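PDB 5WZJ: pumilio homolog 23 from Arabidopsis thaliana, which binds RNA sequence-specifically through its pumilio repeats, recognising 18S rRNA, and probably regulates translation and mRNA stability. Local coordinates for residues A[21-26]-A[49-54]; A[109-114]-A[156-161]; A[272-277]-A[307-312]; A[350-355]-A[407-412]. One frame throughout, in Å; residues are numbered along the deposited sequence.

Contact 1 of 4, residues A[21-26]-A[49-54]; sequences KYFSEI and EETRGR
Tyr22 swings its ring away from the backbone N (chi1 175°) while Phe23, one residue on, turns its own beside its N (chi1 -72°); Tyr22 meets Glu50, and Phe23 meets both Glu50 and Thr51. The contact belongs to the N-terminal end of the pumilio superhelix: helix 17-31 packs on the loop that opens the first pumilio repeat, between helices 37-49 and 55-59. With CG beside its backbone N (chi1 -63°), Glu50 sets that methylene 3.5 Å from Tyr22 CE2; the bend at chi2 then places the carboxylate, which takes no part in this approach. The side chains cross at about a right angle. Phe23 reaches in with CZ, 3.9 Å from Thr51 CG2 and 4.0 Å from Glu50 CB. Tyr22 CD2 sits over the centre of the Phe23 ring, so the two aromatics brace each other, and Phe23 continues onto Ile64, Val67 and Leu71 of helix 64-74. Thr51 turns its methyl to Phe23, while OG1 hydrogen-bonds to Leu48 O. Arg54 hydrogen-bonds through NH1 to Thr19 OG1, on helix 17-31. Glu50 O lies at the edge of the Arg54 guanidinium, in its plane, and takes two weak bonds, 3.3 Å from Arg54 NE and 3.4 Å from Arg54 NH2.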
# COMPACT_ATOMS: atom_id res chain seq x y z
N LYS A 21 -24.00 -2.56 37.08
CA LYS A 21 -23.11 -3.03 38.13
C LYS A 21 -22.53 -4.39 37.77
O LYS A 21 -21.33 -4.63 37.95
CB LYS A 21 -23.83 -3.08 39.48
CG LYS A 21 -22.94 -3.53 40.64
CD LYS A 21 -23.29 -2.79 41.93
CE LYS A 21 -22.32 -3.15 43.06
NZ LYS A 21 -20.89 -2.90 42.68
N TYR A 22 -23.36 -5.29 37.22
CA TYR A 22 -22.87 -6.62 36.88
C TYR A 22 -21.70 -6.55 35.91
O TYR A 22 -20.63 -7.12 36.17
CB TYR A 22 -24.00 -7.48 36.30
CG TYR A 22 -23.49 -8.83 35.83
CD1 TYR A 22 -23.15 -9.83 36.74
CD2 TYR A 22 -23.31 -9.09 34.48
CE1 TYR A 22 -22.66 -11.07 36.31
CE2 TYR A 22 -22.82 -10.32 34.04
CZ TYR A 22 -22.50 -11.30 34.95
OH TYR A 22 -22.03 -12.51 34.50
N PHE A 23 -21.87 -5.84 34.79
CA PHE A 23 -20.80 -5.82 33.79
C PHE A 23 -19.60 -5.01 34.25
O PHE A 23 -18.46 -5.35 33.91
CB PHE A 23 -21.35 -5.31 32.45
CG PHE A 23 -22.24 -6.31 31.78
CD1 PHE A 23 -21.69 -7.42 31.17
CD2 PHE A 23 -23.62 -6.18 31.82
CE1 PHE A 23 -22.50 -8.36 30.58
CE2 PHE A 23 -24.43 -7.11 31.22
CZ PHE A 23 -23.87 -8.21 30.60
N SER A 24 -19.82 -3.95 35.03
CA SER A 24 -18.68 -3.19 35.55
C SER A 24 -17.87 -4.02 36.53
O SER A 24 -16.63 -3.92 36.58
CB SER A 24 -19.18 -1.91 36.21
OG SER A 24 -18.09 -1.22 36.81
N GLU A 25 -18.55 -4.85 37.33
CA GLU A 25 -17.82 -5.68 38.28
C GLU A 25 -17.04 -6.77 37.57
O GLU A 25 -15.92 -7.11 37.98
CB GLU A 25 -18.81 -6.27 39.29
CG GLU A 25 -19.13 -5.31 40.43
CD GLU A 25 -17.91 -5.08 41.33
OE1 GLU A 25 -17.06 -4.22 41.01
OE2 GLU A 25 -17.78 -5.81 42.34
N ILE A 26 -17.59 -7.31 36.48
CA ILE A 26 -16.82 -8.23 35.64
C ILE A 26 -15.57 -7.53 35.12
O ILE A 26 -14.46 -8.08 35.18
CB ILE A 26 -17.70 -8.75 34.48
CG1 ILE A 26 -18.87 -9.58 35.03
CG2 ILE A 26 -16.87 -9.57 33.53
CD1 ILE A 26 -18.43 -10.84 35.69
N GLU A 49 -23.91 -14.91 28.64
CA GLU A 49 -25.27 -15.39 28.85
C GLU A 49 -26.17 -14.29 29.40
O GLU A 49 -27.37 -14.25 29.11
CB GLU A 49 -25.29 -16.60 29.78
CG GLU A 49 -24.80 -17.88 29.13
CD GLU A 49 -24.81 -19.07 30.09
OE1 GLU A 49 -25.61 -19.07 31.05
OE2 GLU A 49 -24.00 -20.00 29.87
N GLU A 50 -25.60 -13.36 30.18
CA GLU A 50 -26.40 -12.27 30.72
C GLU A 50 -26.81 -11.25 29.67
O GLU A 50 -27.55 -10.32 30.00
CB GLU A 50 -25.63 -11.58 31.86
CG GLU A 50 -25.37 -12.50 33.02
CD GLU A 50 -26.65 -13.11 33.57
OE1 GLU A 50 -27.63 -12.35 33.77
OE2 GLU A 50 -26.68 -14.34 33.80
N THR A 51 -26.34 -11.37 28.43
CA THR A 51 -26.82 -10.49 27.37
C THR A 51 -28.02 -11.05 26.62
O THR A 51 -28.56 -10.35 25.76
CB THR A 51 -25.69 -10.20 26.36
OG1 THR A 51 -25.35 -11.39 25.65
CG2 THR A 51 -24.45 -9.66 27.06
N ARG A 52 -28.45 -12.28 26.91
CA ARG A 52 -29.50 -12.90 26.10
C ARG A 52 -30.79 -12.08 26.19
O ARG A 52 -31.18 -11.63 27.27
CB ARG A 52 -29.73 -14.34 26.55
N GLY A 53 -31.43 -11.86 25.04
CA GLY A 53 -32.63 -11.05 24.98
C GLY A 53 -32.42 -9.55 25.03
O GLY A 53 -33.40 -8.80 24.97
N ARG A 54 -31.18 -9.08 25.14
CA ARG A 54 -30.93 -7.65 25.14
C ARG A 54 -29.57 -7.35 24.52
O ARG A 54 -28.87 -6.42 24.94
CB ARG A 54 -31.03 -7.06 26.54
CG ARG A 54 -30.48 -7.96 27.57
CD ARG A 54 -30.84 -7.45 28.93
NE ARG A 54 -29.92 -7.96 29.93
CZ ARG A 54 -29.76 -7.42 31.13
NH1 ARG A 54 -30.47 -6.35 31.48
NH2 ARG A 54 -28.89 -7.95 31.98

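Contact 2 of 4, residues A[109-114]-A[156-161]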
# COMPACT_ATOMS: atom_id res chain seq x y z
N LYS A 109 -13.29 -10.66 15.09
CA LYS A 109 -11.90 -10.91 15.43
C LYS A 109 -11.76 -12.16 16.27
O LYS A 109 -10.80 -12.93 16.09
CB LYS A 109 -11.31 -9.72 16.21
CG LYS A 109 -11.14 -8.45 15.43
CD LYS A 109 -10.50 -7.39 16.34
CE LYS A 109 -10.35 -6.06 15.63
NZ LYS A 109 -9.83 -5.03 16.59
N SER A 110 -12.68 -12.36 17.21
CA SER A 110 -12.67 -13.53 18.07
C SER A 110 -12.90 -14.82 17.28
O SER A 110 -12.23 -15.83 17.51
CB SER A 110 -13.73 -13.36 19.16
OG SER A 110 -13.69 -14.39 20.14
N LEU A 111 -13.87 -14.81 16.34
CA LEU A 111 -14.03 -15.94 15.43
C LEU A 111 -12.75 -16.21 14.66
O LEU A 111 -12.35 -17.36 14.47
CB LEU A 111 -15.15 -15.66 14.42
CG LEU A 111 -16.58 -16.08 14.61
CD1 LEU A 111 -17.34 -15.74 13.32
CD2 LEU A 111 -16.66 -17.56 14.93
N ALA A 112 -12.11 -15.14 14.17
CA ALA A 112 -10.90 -15.28 13.37
C ALA A 112 -9.78 -15.97 14.13
O ALA A 112 -8.90 -16.56 13.50
CB ALA A 112 -10.44 -13.90 12.90
N THR A 113 -9.76 -15.89 15.48
CA THR A 113 -8.70 -16.56 16.22
C THR A 113 -8.81 -18.08 16.13
O THR A 113 -7.85 -18.78 16.47
CB THR A 113 -8.67 -16.15 17.71
OG1 THR A 113 -9.86 -16.60 18.37
CG2 THR A 113 -8.55 -14.62 17.90
N HIS A 114 -9.95 -18.62 15.69
CA HIS A 114 -10.15 -20.06 15.59
C HIS A 114 -9.96 -20.61 14.18
O HIS A 114 -10.10 -21.82 13.98
CB HIS A 114 -11.54 -20.43 16.12
CG HIS A 114 -11.75 -20.03 17.54
ND1 HIS A 114 -11.32 -20.79 18.61
CD2 HIS A 114 -12.34 -18.93 18.08
CE1 HIS A 114 -11.64 -20.18 19.74
NE2 HIS A 114 -12.26 -19.05 19.45
N LEU A 156 -16.21 -9.67 5.30
CA LEU A 156 -15.72 -10.16 4.02
C LEU A 156 -14.35 -10.80 4.17
O LEU A 156 -14.10 -11.89 3.64
CB LEU A 156 -15.67 -9.02 2.99
CG LEU A 156 -17.01 -8.50 2.47
CD1 LEU A 156 -16.86 -7.09 1.91
CD2 LEU A 156 -17.58 -9.43 1.41
N CYS A 157 -13.43 -10.13 4.88
CA CYS A 157 -12.09 -10.68 5.07
C CYS A 157 -12.14 -12.02 5.80
O CYS A 157 -11.44 -12.96 5.42
CB CYS A 157 -11.22 -9.69 5.86
SG CYS A 157 -10.68 -8.24 4.93
N LEU A 158 -12.98 -12.12 6.83
CA LEU A 158 -13.10 -13.37 7.56
C LEU A 158 -13.62 -14.50 6.66
O LEU A 158 -13.13 -15.63 6.74
CB LEU A 158 -14.03 -13.18 8.76
CG LEU A 158 -14.22 -14.39 9.68
CD1 LEU A 158 -12.87 -14.95 10.06
CD2 LEU A 158 -15.02 -14.00 10.92
N CYS A 159 -14.61 -14.21 5.81
CA CYS A 159 -15.12 -15.23 4.89
C CYS A 159 -14.05 -15.71 3.92
O CYS A 159 -14.06 -16.87 3.49
CB CYS A 159 -16.34 -14.71 4.12
SG CYS A 159 -17.83 -14.44 5.11
N LYS A 160 -13.15 -14.81 3.52
CA LYS A 160 -12.02 -15.20 2.69
C LYS A 160 -11.02 -16.03 3.48
O LYS A 160 -10.21 -16.74 2.90
CB LYS A 160 -11.36 -13.94 2.12
CG LYS A 160 -10.12 -14.15 1.26
CD LYS A 160 -10.40 -14.98 0.02
CE LYS A 160 -9.14 -15.06 -0.86
NZ LYS A 160 -9.42 -15.72 -2.16
N GLY A 161 -11.09 -15.96 4.81
CA GLY A 161 -10.15 -16.64 5.66
C GLY A 161 -8.97 -15.83 6.09
O GLY A 161 -7.97 -16.40 6.54
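Leu158 alone carries the second segment's side of the contact, spreading its two methyls over Leu111 and Ala112 near the end of helix 100-112. Walking along the last turns of helix 146-160, Leu156 and Cys157 come first. Both turn from this contact: Leu156 packs on Val232, Ala236 and Leu239 of helix 227-239, and Cys157 on Thr235 of the same helix. Then comes Leu158, its CG pointing opposite the backbone N (chi1 -177°), which directs the forked end at helix 100-112. CD2 takes Leu111, lying 3.8 Å from Leu111 CD1 and 3.9 Å from Leu111 CB, with the two leucines crossing at about a right angle. CD1 takes the smaller neighbour and lies 3.9 Å from Ala112 CB and equally far from Ala112 CA; the short methyl of the alanine lets the leucine come down onto the backbone. Cys159 faces Met204 and Leu205 of helix 202-213. After Lys160, Gly161 closes the helix in a Schellman motif at positive phi, its N bonded to Leu158 O at 2.8 Å. In the other segment, Ser110 O accepts from both Thr113 OG1, at 2.6 Å, and Thr113 N. This is repeat-to-repeat packing, from the second pumilio repeat to the third. Leu111 also rests on Leu80 and Ile84 of helix 77-87, so Leu111 bridges helix 77-87 and helix 146-160, which in turn backs onto helices 202-213 and 227-239.

Contact 3 of 4, residues A[272-277]-A[307-312]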
# COMPACT_ATOMS: atom_id res chain seq x y z
N ASN A 272 -23.32 3.82 -24.16
CA ASN A 272 -23.93 4.72 -23.18
C ASN A 272 -23.45 4.41 -21.76
O ASN A 272 -23.26 5.33 -20.95
CB ASN A 272 -25.46 4.64 -23.28
CG ASN A 272 -25.99 3.21 -23.13
OD1 ASN A 272 -25.28 2.24 -23.40
ND2 ASN A 272 -27.24 3.09 -22.70
N VAL A 273 -23.26 3.14 -21.42
CA VAL A 273 -22.72 2.82 -20.11
C VAL A 273 -21.28 3.29 -19.98
O VAL A 273 -20.87 3.82 -18.94
CB VAL A 273 -22.86 1.31 -19.82
CG1 VAL A 273 -22.30 1.00 -18.44
CG2 VAL A 273 -24.31 0.88 -19.92
N ALA A 274 -20.49 3.11 -21.04
CA ALA A 274 -19.10 3.59 -21.00
C ALA A 274 -19.04 5.09 -20.72
O ALA A 274 -18.20 5.56 -19.95
CB ALA A 274 -18.40 3.27 -22.32
N LYS A 275 -19.94 5.86 -21.35
CA LYS A 275 -20.03 7.29 -21.08
C LYS A 275 -20.32 7.57 -19.60
O LYS A 275 -19.70 8.45 -18.99
CB LYS A 275 -21.11 7.90 -21.97
CG LYS A 275 -21.07 9.41 -22.13
CD LYS A 275 -21.78 9.83 -23.42
CE LYS A 275 -21.65 11.32 -23.70
NZ LYS A 275 -22.61 12.14 -22.90
N GLU A 276 -21.27 6.84 -19.01
CA GLU A 276 -21.60 7.06 -17.60
C GLU A 276 -20.43 6.70 -16.69
O GLU A 276 -20.17 7.40 -15.70
CB GLU A 276 -22.85 6.25 -17.23
CG GLU A 276 -24.13 6.72 -17.95
CD GLU A 276 -25.34 5.84 -17.68
OE1 GLU A 276 -26.47 6.33 -17.83
OE2 GLU A 276 -25.17 4.66 -17.33
N ILE A 277 -19.72 5.61 -17.00
CA ILE A 277 -18.52 5.24 -16.24
C ILE A 277 -17.47 6.33 -16.35
O ILE A 277 -16.93 6.80 -15.34
CB ILE A 277 -17.97 3.88 -16.73
CG1 ILE A 277 -18.95 2.75 -16.41
CG2 ILE A 277 -16.62 3.58 -16.10
CD1 ILE A 277 -18.61 1.45 -17.14
N ASN A 307 -10.21 0.18 -23.85
CA ASN A 307 -10.69 0.63 -25.16
C ASN A 307 -11.94 1.50 -25.06
O ASN A 307 -12.03 2.55 -25.71
CB ASN A 307 -10.95 -0.58 -26.05
CG ASN A 307 -9.65 -1.25 -26.49
OD1 ASN A 307 -8.66 -0.58 -26.80
ND2 ASN A 307 -9.65 -2.57 -26.51
N LYS A 308 -12.93 1.08 -24.27
CA LYS A 308 -14.23 1.74 -24.32
C LYS A 308 -14.36 2.91 -23.35
O LYS A 308 -15.18 3.80 -23.58
CB LYS A 308 -15.36 0.73 -24.03
CG LYS A 308 -15.32 -0.50 -24.93
CD LYS A 308 -15.47 -0.15 -26.41
CE LYS A 308 -15.48 -1.43 -27.28
NZ LYS A 308 -16.63 -2.34 -26.93
N VAL A 309 -13.59 2.94 -22.27
CA VAL A 309 -13.73 3.96 -21.25
C VAL A 309 -12.58 4.98 -21.30
O VAL A 309 -12.82 6.18 -21.37
CB VAL A 309 -13.84 3.32 -19.84
CG1 VAL A 309 -13.69 4.38 -18.76
CG2 VAL A 309 -15.19 2.59 -19.71
N PHE A 310 -11.34 4.50 -21.29
CA PHE A 310 -10.20 5.37 -21.01
C PHE A 310 -9.53 5.92 -22.27
O PHE A 310 -9.08 7.07 -22.26
CB PHE A 310 -9.16 4.63 -20.17
CG PHE A 310 -9.66 4.30 -18.80
CD1 PHE A 310 -9.71 5.29 -17.82
CD2 PHE A 310 -10.13 3.03 -18.50
CE1 PHE A 310 -10.20 5.02 -16.56
CE2 PHE A 310 -10.60 2.74 -17.22
CZ PHE A 310 -10.65 3.74 -16.26
N LYS A 311 -9.45 5.13 -23.33
CA LYS A 311 -8.73 5.56 -24.52
C LYS A 311 -9.31 6.87 -25.04
O LYS A 311 -10.53 7.06 -25.06
CB LYS A 311 -8.79 4.47 -25.60
CG LYS A 311 -7.89 4.74 -26.83
CD LYS A 311 -8.15 3.73 -27.96
CE LYS A 311 -7.42 4.14 -29.25
NZ LYS A 311 -7.58 3.14 -30.34
N ASN A 312 -8.42 7.80 -25.41
CA ASN A 312 -8.70 9.16 -25.88
C ASN A 312 -9.03 10.13 -24.74
O ASN A 312 -9.15 11.33 -25.00
CB ASN A 312 -9.82 9.22 -26.93
CG ASN A 312 -9.52 8.36 -28.13
OD1 ASN A 312 -8.41 8.38 -28.65
ND2 ASN A 312 -10.49 7.56 -28.56
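Val309 meets Ala274 and Ile277 where helix 299-310 runs out against helix 271-279, and its two methyls tell most of the story. From CB the side chain forks. CG1 lies opposite the backbone N (chi1 168°) and does double duty: it is 4.0 Å from Ile277 CG2 and sits over the centre of the Phe310 ring, 3.7 Å above its plane. The other branch, CG2, also touches Ile277 CG2, at 4.0 Å, and reaches Ala274 CB at 4.2 Å. Ile277 thus presents a single methyl into the fork of the valine, the two side chains crossing at about a right angle. Ala274 points straight at the other helix, and its CB comes within 3.5 Å of Lys308 O. The backbones are close here, with the CA atoms of Ala274 and Val309 5.4 Å apart, and the second helix takes a wider pi-type turn over 307-310. Lys308 contributes only the root of its chain; the tip bends off to a salt bridge with Glu304. Phe310 carries the packing onward to helices 284-296 and 323-332. Both helices belong to the pumilio superhelix, and the contact ties the start of the fifth repeat to the start of the sixth. No hydrogen bond or salt bridge crosses between the segments: cohesion here rests on small apolar groups fitting closely, with the charges of Lys308 and Lys275 each paired on their own helix, Lys275 with Glu279.

Contact 4 of 4, residues A[350-355]-A[407-412]; sequences RFKDLL and YYFGCR
Lys352 NZ is held by a salt bridge to Glu356 OE2, one turn further along its own helix, and from there it lies beside the ring of Phe409. The ammonium comes at the edge, near the ring plane, 4.3 Å from Phe409 CE1, and not over the face. The face belongs to Leu355. Its CB stands 4.1 Å from the centroid of the Phe409 ring and 26° off the normal, a CH-pi contact, with the nearest ring atom, CZ, at 3.8 Å from that CB. With CG turned beside the backbone N (chi1 -65°), Leu355 also brings CD1 alongside the same end of the ring, on the CB side, 4.0 Å from Phe409 CZ. The opposite face of the ring is backed by the preceding residue: Tyr408 CD2 sits 3.6 Å above the plane, displaced toward the rim, so the phenyl is clasped between a leucine from one helix and a tyrosine from its own. This is helix-to-helix packing within the all-helical superhelix, joining the short helices 351-356 and 405-410. Leu355 also rests on Val388, and Lys352 on Ala387, both of helix 377-388, which packs against the 351-356 side. The attraction between the segments is therefore probably mainly dispersion, one aromatic ring against an aliphatic side chain, while the lysine, paired with Glu356 and placed at the ring edge, is not positioned for a cation-pi interaction and probably contributes little beyond contact.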
# COMPACT_ATOMS: atom_id res chain seq x y z
N ARG A 350 2.83 15.42 -22.88
CA ARG A 350 2.35 16.26 -21.78
C ARG A 350 3.02 15.92 -20.46
O ARG A 350 2.48 16.23 -19.40
CB ARG A 350 0.84 16.12 -21.64
CG ARG A 350 0.08 16.25 -22.94
CD ARG A 350 0.12 17.67 -23.46
NE ARG A 350 -1.12 18.39 -23.20
CZ ARG A 350 -2.28 18.14 -23.82
NH1 ARG A 350 -2.36 17.17 -24.72
NH2 ARG A 350 -3.35 18.86 -23.52
N PHE A 351 4.19 15.26 -20.50
CA PHE A 351 4.94 14.99 -19.28
C PHE A 351 5.19 16.27 -18.50
O PHE A 351 5.09 16.29 -17.27
CB PHE A 351 6.28 14.33 -19.61
CG PHE A 351 6.25 12.83 -19.60
CD1 PHE A 351 5.06 12.13 -19.57
CD2 PHE A 351 7.44 12.11 -19.62
CE1 PHE A 351 5.06 10.74 -19.57
CE2 PHE A 351 7.45 10.73 -19.62
CZ PHE A 351 6.25 10.05 -19.60
N LYS A 352 5.52 17.35 -19.21
CA LYS A 352 5.82 18.61 -18.52
C LYS A 352 4.59 19.12 -17.78
O LYS A 352 4.67 19.47 -16.60
CB LYS A 352 6.31 19.65 -19.53
CG LYS A 352 6.79 20.96 -18.90
CD LYS A 352 7.07 22.03 -19.97
CE LYS A 352 8.09 23.05 -19.50
NZ LYS A 352 7.85 23.50 -18.10
N ASP A 353 3.45 19.19 -18.47
CA ASP A 353 2.19 19.56 -17.84
C ASP A 353 1.94 18.73 -16.58
O ASP A 353 1.63 19.27 -15.52
CB ASP A 353 1.03 19.36 -18.81
CG ASP A 353 1.28 20.02 -20.16
OD1 ASP A 353 2.06 19.47 -20.96
OD2 ASP A 353 0.67 21.07 -20.41
N LEU A 354 2.08 17.41 -16.71
CA LEU A 354 1.79 16.53 -15.58
C LEU A 354 2.69 16.85 -14.39
O LEU A 354 2.22 16.93 -13.25
CB LEU A 354 1.93 15.07 -16.01
CG LEU A 354 0.87 14.56 -17.00
CD1 LEU A 354 1.22 13.16 -17.50
CD2 LEU A 354 -0.51 14.56 -16.36
N LEU A 355 3.99 17.06 -14.64
CA LEU A 355 4.89 17.39 -13.54
C LEU A 355 4.57 18.76 -12.95
O LEU A 355 4.60 18.93 -11.73
CB LEU A 355 6.34 17.34 -14.02
CG LEU A 355 6.86 15.97 -14.45
CD1 LEU A 355 8.24 16.12 -15.07
CD2 LEU A 355 6.92 15.01 -13.26
N TYR A 407 10.33 21.64 -5.52
CA TYR A 407 11.03 22.91 -5.41
C TYR A 407 11.38 23.47 -6.79
O TYR A 407 11.26 24.68 -7.02
CB TYR A 407 12.30 22.76 -4.57
CG TYR A 407 12.04 22.53 -3.10
CD1 TYR A 407 11.92 21.23 -2.60
CD2 TYR A 407 11.94 23.59 -2.22
CE1 TYR A 407 11.68 21.01 -1.26
CE2 TYR A 407 11.69 23.37 -0.86
CZ TYR A 407 11.57 22.08 -0.39
OH TYR A 407 11.32 21.85 0.95
N TYR A 408 11.82 22.62 -7.71
CA TYR A 408 12.18 23.13 -9.03
C TYR A 408 10.96 23.63 -9.78
O TYR A 408 10.99 24.70 -10.39
CB TYR A 408 12.92 22.06 -9.85
CG TYR A 408 13.03 22.47 -11.29
CD1 TYR A 408 13.90 23.47 -11.68
CD2 TYR A 408 12.21 21.89 -12.26
CE1 TYR A 408 13.99 23.88 -13.00
CE2 TYR A 408 12.29 22.29 -13.59
CZ TYR A 408 13.18 23.28 -13.95
OH TYR A 408 13.24 23.68 -15.27
N PHE A 409 9.86 22.86 -9.78
CA PHE A 409 8.71 23.32 -10.55
C PHE A 409 7.96 24.44 -9.84
O PHE A 409 7.23 25.19 -10.50
CB PHE A 409 7.78 22.16 -10.88
CG PHE A 409 8.21 21.38 -12.10
CD1 PHE A 409 7.87 21.81 -13.37
CD2 PHE A 409 8.97 20.22 -11.97
CE1 PHE A 409 8.28 21.11 -14.50
CE2 PHE A 409 9.37 19.51 -13.10
CZ PHE A 409 9.03 19.96 -14.36
N GLY A 410 8.15 24.60 -8.54
CA GLY A 410 7.52 25.69 -7.84
C GLY A 410 8.34 26.95 -7.69
O GLY A 410 7.87 27.90 -7.05
N CYS A 411 9.55 27.01 -8.25
CA CYS A 411 10.42 28.12 -7.91
C CYS A 411 10.10 29.36 -8.74
O CYS A 411 9.43 29.29 -9.77
CB CYS A 411 11.89 27.74 -8.10
SG CYS A 411 12.42 27.72 -9.82
N ARG A 412 10.62 30.50 -8.27
CA ARG A 412 10.36 31.78 -8.94
C ARG A 412 10.97 31.81 -10.34
O ARG A 412 10.29 32.14 -11.31
CB ARG A 412 10.91 32.93 -8.09

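From the N terminus, contact 1 closes first, folding helix 17-31 back on the loop at 49-54, with helix 37-49 in between. Contact 2 then brings the end of helix 100-112 to the end of helix 146-160. Contact 3 closes a span of about 30 residues between the fifth and sixth pumilio repeats, and contact 4 takes the longest detour, from 355 to 407. The four follow in series; none nests in or crosses another. Contacts 1 and 4 lie on opposite sides of the chain's centre, their centres about 62 Å apart, whereas contacts 3 and 4 come within about 9 Å at their nearest atoms. Each is a local tie, binding successive stretches of the curved superhelix.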